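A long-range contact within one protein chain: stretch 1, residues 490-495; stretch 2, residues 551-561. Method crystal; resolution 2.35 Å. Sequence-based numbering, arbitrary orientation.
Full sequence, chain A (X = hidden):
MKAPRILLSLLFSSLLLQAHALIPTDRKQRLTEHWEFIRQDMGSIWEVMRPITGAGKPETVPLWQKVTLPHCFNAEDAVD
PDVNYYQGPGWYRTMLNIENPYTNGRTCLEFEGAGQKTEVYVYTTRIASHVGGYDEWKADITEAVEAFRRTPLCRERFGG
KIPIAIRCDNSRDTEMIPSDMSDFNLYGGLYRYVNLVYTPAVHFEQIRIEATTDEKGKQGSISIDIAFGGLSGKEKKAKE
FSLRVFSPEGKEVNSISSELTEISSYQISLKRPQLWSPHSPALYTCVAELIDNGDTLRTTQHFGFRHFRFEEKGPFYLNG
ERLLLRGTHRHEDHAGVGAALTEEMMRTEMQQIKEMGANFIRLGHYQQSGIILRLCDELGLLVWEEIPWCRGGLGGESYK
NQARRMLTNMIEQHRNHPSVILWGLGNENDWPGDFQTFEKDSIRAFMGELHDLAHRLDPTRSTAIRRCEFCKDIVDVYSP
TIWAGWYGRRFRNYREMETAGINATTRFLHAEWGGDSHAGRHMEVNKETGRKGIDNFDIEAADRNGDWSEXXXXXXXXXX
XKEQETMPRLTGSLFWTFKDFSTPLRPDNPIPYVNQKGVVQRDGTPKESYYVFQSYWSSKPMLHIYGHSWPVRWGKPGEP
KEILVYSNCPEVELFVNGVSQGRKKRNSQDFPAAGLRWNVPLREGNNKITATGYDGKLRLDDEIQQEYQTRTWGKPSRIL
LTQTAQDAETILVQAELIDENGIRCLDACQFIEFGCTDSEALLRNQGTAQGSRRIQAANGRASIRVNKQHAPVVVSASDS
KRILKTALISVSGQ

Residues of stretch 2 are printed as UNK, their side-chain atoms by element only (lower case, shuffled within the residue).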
# COMPACT_ATOMS: atom_id res chain seq x y z
N ARG A 490 -8.69 -0.03 -42.24
CA ARG A 490 -9.62 1.08 -42.13
C ARG A 490 -10.99 0.55 -41.70
O ARG A 490 -11.30 -0.63 -41.86
CB ARG A 490 -9.71 1.82 -43.47
CG ARG A 490 -8.37 2.46 -43.91
CD ARG A 490 -8.47 3.17 -45.27
NE ARG A 490 -9.00 2.29 -46.31
CZ ARG A 490 -10.08 2.54 -47.06
NH1 ARG A 490 -10.76 3.67 -46.93
NH2 ARG A 490 -10.47 1.65 -47.98
N PHE A 491 -11.80 1.43 -41.11
CA PHE A 491 -13.11 0.94 -40.72
C PHE A 491 -13.99 0.66 -41.95
O PHE A 491 -14.90 -0.17 -41.88
CB PHE A 491 -13.80 1.88 -39.71
CG PHE A 491 -14.17 3.26 -40.22
CD1 PHE A 491 -15.22 3.44 -41.12
CD2 PHE A 491 -13.53 4.38 -39.72
CE1 PHE A 491 -15.58 4.72 -41.56
CE2 PHE A 491 -13.88 5.66 -40.14
CZ PHE A 491 -14.91 5.84 -41.06
N ARG A 492 -13.67 1.30 -43.08
CA ARG A 492 -14.34 0.97 -44.33
C ARG A 492 -14.02 -0.45 -44.82
O ARG A 492 -14.75 -0.98 -45.67
CB ARG A 492 -13.98 2.02 -45.38
CG ARG A 492 -14.74 3.33 -45.20
CD ARG A 492 -14.16 4.46 -46.02
NE ARG A 492 -14.99 5.66 -45.96
CZ ARG A 492 -14.79 6.68 -45.13
NH1 ARG A 492 -13.78 6.65 -44.25
NH2 ARG A 492 -15.58 7.74 -45.15
N ASN A 493 -12.98 -1.09 -44.28
CA ASN A 493 -12.67 -2.47 -44.63
C ASN A 493 -13.48 -3.49 -43.83
O ASN A 493 -13.20 -4.69 -43.93
CB ASN A 493 -11.18 -2.73 -44.43
CG ASN A 493 -10.33 -1.85 -45.32
OD1 ASN A 493 -9.34 -1.27 -44.88
ND2 ASN A 493 -10.72 -1.75 -46.60
N TYR A 494 -14.49 -3.04 -43.08
CA TYR A 494 -15.17 -3.91 -42.12
C TYR A 494 -15.86 -5.09 -42.80
O TYR A 494 -15.66 -6.25 -42.41
CB TYR A 494 -16.19 -3.10 -41.29
CG TYR A 494 -17.19 -3.98 -40.54
CD1 TYR A 494 -16.77 -5.02 -39.73
CD2 TYR A 494 -18.56 -3.76 -40.66
CE1 TYR A 494 -17.67 -5.82 -39.06
CE2 TYR A 494 -19.48 -4.56 -39.98
CZ TYR A 494 -19.03 -5.59 -39.19
OH TYR A 494 -19.94 -6.40 -38.53
N ARG A 495 -16.72 -4.82 -43.78
CA ARG A 495 -17.46 -5.90 -44.40
C ARG A 495 -16.53 -6.96 -44.97
O ARG A 495 -16.76 -8.16 -44.79
CB ARG A 495 -18.39 -5.36 -45.50
CG ARG A 495 -19.23 -6.44 -46.17
CD ARG A 495 -19.76 -5.99 -47.53
NE ARG A 495 -20.88 -5.05 -47.44
CZ ARG A 495 -21.07 -4.05 -48.30
NH1 ARG A 495 -20.22 -3.86 -49.30
NH2 ARG A 495 -22.12 -3.24 -48.16
N UNK A 551 -14.98 12.21 -32.49
CA UNK A 551 -15.31 12.42 -33.90
C UNK A 551 -14.96 11.21 -34.73
O UNK A 551 -15.74 10.78 -35.59
c UNK A 551 -14.59 13.65 -34.42
o UNK A 551 -14.97 14.79 -33.68
N UNK A 552 -13.78 10.63 -34.46
CA UNK A 552 -13.39 9.46 -35.21
C UNK A 552 -14.28 8.27 -34.87
O UNK A 552 -14.84 7.62 -35.76
c UNK A 552 -11.43 7.78 -37.06
c UNK A 552 -11.57 7.84 -35.67
o UNK A 552 -10.73 4.22 -37.58
c UNK A 552 -11.01 5.42 -36.96
c UNK A 552 -11.14 6.57 -37.71
c UNK A 552 -11.92 9.12 -34.97
c UNK A 552 -11.45 6.65 -34.95
c UNK A 552 -11.17 5.45 -35.59
N UNK A 553 -14.46 8.00 -33.57
CA UNK A 553 -15.12 6.75 -33.23
C UNK A 553 -16.58 6.77 -33.63
O UNK A 553 -17.18 5.72 -33.89
c UNK A 553 -14.95 6.42 -31.73
c UNK A 553 -13.76 4.20 -32.12
c UNK A 553 -14.97 4.90 -31.54
c UNK A 553 -16.04 7.08 -30.89
N UNK A 554 -17.19 7.96 -33.69
CA UNK A 554 -18.60 8.05 -34.08
C UNK A 554 -18.78 7.58 -35.52
O UNK A 554 -19.68 6.79 -35.83
c UNK A 554 -19.47 11.09 -31.93
c UNK A 554 -19.08 9.50 -33.87
c UNK A 554 -20.18 9.89 -34.85
c UNK A 554 -19.51 9.68 -32.40
N UNK A 555 -17.89 8.02 -36.40
CA UNK A 555 -17.87 7.55 -37.78
C UNK A 555 -17.61 6.05 -37.85
O UNK A 555 -18.21 5.35 -38.68
c UNK A 555 -17.20 9.77 -38.82
c UNK A 555 -16.82 8.32 -38.56
c UNK A 555 -16.79 12.88 -39.18
n UNK A 555 -16.85 12.80 -37.85
c UNK A 555 -16.02 10.54 -39.34
n UNK A 555 -16.41 11.83 -39.90
n UNK A 555 -17.11 14.01 -39.78
N UNK A 556 -16.72 5.53 -36.99
CA UNK A 556 -16.41 4.11 -37.03
C UNK A 556 -17.61 3.28 -36.61
O UNK A 556 -17.92 2.27 -37.24
c UNK A 556 -14.66 2.33 -36.08
c UNK A 556 -13.19 2.32 -35.65
c UNK A 556 -15.19 3.78 -36.15
c UNK A 556 -15.47 1.42 -35.14
N UNK A 557 -18.29 3.70 -35.53
CA UNK A 557 -19.49 3.00 -35.11
C UNK A 557 -20.57 3.10 -36.18
O UNK A 557 -21.24 2.12 -36.51
c UNK A 557 -19.16 3.31 -32.59
c UNK A 557 -18.16 4.11 -30.53
c UNK A 557 -17.84 1.81 -31.22
c UNK A 557 -17.60 2.85 -30.30
c UNK A 557 -20.02 3.58 -33.80
c UNK A 557 -18.62 2.06 -32.36
c UNK A 557 -18.93 4.33 -31.66
N UNK A 558 -20.76 4.31 -36.72
CA UNK A 558 -21.75 4.57 -37.77
C UNK A 558 -21.56 3.61 -38.94
O UNK A 558 -22.46 2.84 -39.29
c UNK A 558 -22.77 6.51 -39.08
o UNK A 558 -23.62 5.70 -39.51
c UNK A 558 -21.61 6.03 -38.21
o UNK A 558 -22.82 7.72 -39.34
N UNK A 559 -20.35 3.59 -39.51
CA UNK A 559 -20.04 2.69 -40.61
C UNK A 559 -20.39 1.24 -40.27
O UNK A 559 -21.18 0.60 -40.98
n UNK A 559 -17.95 0.41 -43.72
c UNK A 559 -18.30 3.01 -46.34
c UNK A 559 -18.09 1.74 -45.86
c UNK A 559 -18.08 0.73 -42.38
c UNK A 559 -18.59 3.91 -44.08
c UNK A 559 -18.55 4.09 -45.47
c UNK A 559 -18.13 1.55 -44.46
c UNK A 559 -18.37 2.62 -43.56
c UNK A 559 -18.56 2.80 -40.98
c UNK A 559 -18.32 2.07 -42.24
N UNK A 560 -19.80 0.69 -39.20
CA UNK A 560 -20.08 -0.69 -38.83
C UNK A 560 -21.57 -0.96 -38.79
O UNK A 560 -22.05 -1.97 -39.33
c UNK A 560 -19.46 -1.03 -37.47
n UNK A 560 -16.02 -2.32 -37.50
c UNK A 560 -15.83 -1.01 -37.63
n UNK A 560 -17.01 -0.42 -37.63
c UNK A 560 -18.00 -1.37 -37.51
c UNK A 560 -17.37 -2.57 -37.42
N UNK A 561 -22.33 -0.06 -38.14
CA UNK A 561 -23.76 -0.30 -37.94
C UNK A 561 -24.51 -0.28 -39.27
O UNK A 561 -25.45 -1.07 -39.47
c UNK A 561 -23.90 0.57 -35.52
c UNK A 561 -24.34 1.75 -34.68
c UNK A 561 -24.45 -0.71 -34.94
c UNK A 561 -24.33 0.74 -36.98
O HOH W 1 -10.65 4.22 -40.69
O HOH W 2 -17.11 -2.11 -44.76

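Position 551 carries one carbon followed by one oxygen, out of reach of stretch 1; a short hydroxyl-bearing side chain without a second branch is Ser551. Position 552 has one carbon, then a six-carbon ring bearing an oxygen, which lies 3.5 Å from Phe491 CD2, near the plane of that ring. This is Tyr552. Its ring and that of Phe491 meet obliquely, planes at 56° and centroids 5.8 Å apart.

Positions 553 and 554 each hold four carbons, forked at the first, with one arm two carbons long: Ile553 and Ile554. Neither touches stretch 1. Position 555 has three carbons, a nitrogen, then a carbon carrying two more nitrogens, a guanidinium; its CB lies 4.0 Å from Phe491 CZ, but the end of the chain leads away. This is Arg555, whose NH1 donates a hydrogen bond to Ser551 O (3.2 Å).

Position 556 has four carbons forked at the second, the branch carbon 3.8 Å from Phe491 CB; this is Leu556. Its CA sits over a face of the Phe491 ring, 4.1 Å from the centroid and 17° off the normal, a CH-pi contact. Position 557, one carbon and an unsubstituted six-carbon ring, points away: Phe557. Position 558, two carbons with two oxygens on the second, is Asp558, also without contact.

Position 559 has one carbon, then fused five- and six-membered rings holding eight carbons and one nitrogen. Its CB approaches Phe491 CD1 to 3.4 Å, and Arg492 CG stands 3.6 Å from the centroid of the six-membered ring, only 7° off the normal. This is Trp559, and the aliphatic part of Arg492 covers the indole face.

Position 560 has one carbon and a five-membered ring of three carbons and two nitrogens; a ring carbon lies 3.4 Å from Tyr494 CD1, over a face of the tyrosine ring, and the planes differ by 33°. This is His560. His560 ND1 donates to Leu556 O (2.9 Å), tying the imidazole to its own helix. Position 561, four carbons forked at the second and pointing away, is Leu561.

The contact buries 497 Å² and has no direct hydrogen bond between stretches. Phe491 packs against the helix among Tyr552, Arg555, Leu556 and Trp559. Arg492 packs on Trp559, and Tyr494 lies against His560 and, at 4.4 Å from Tyr494 CB to Trp559 CD1, the edge of Trp559. Water supplies the polar links: one accepts from Phe491 N (3.0 Å) and donates to Tyr552 OH (3.1 Å); another accepts from Trp559 NE1 (2.9 Å) and Arg495 N (2.9 Å) and donates to Arg492 O (2.8 Å).

Stretch 2 (551-561) SYIIRLFDWHL
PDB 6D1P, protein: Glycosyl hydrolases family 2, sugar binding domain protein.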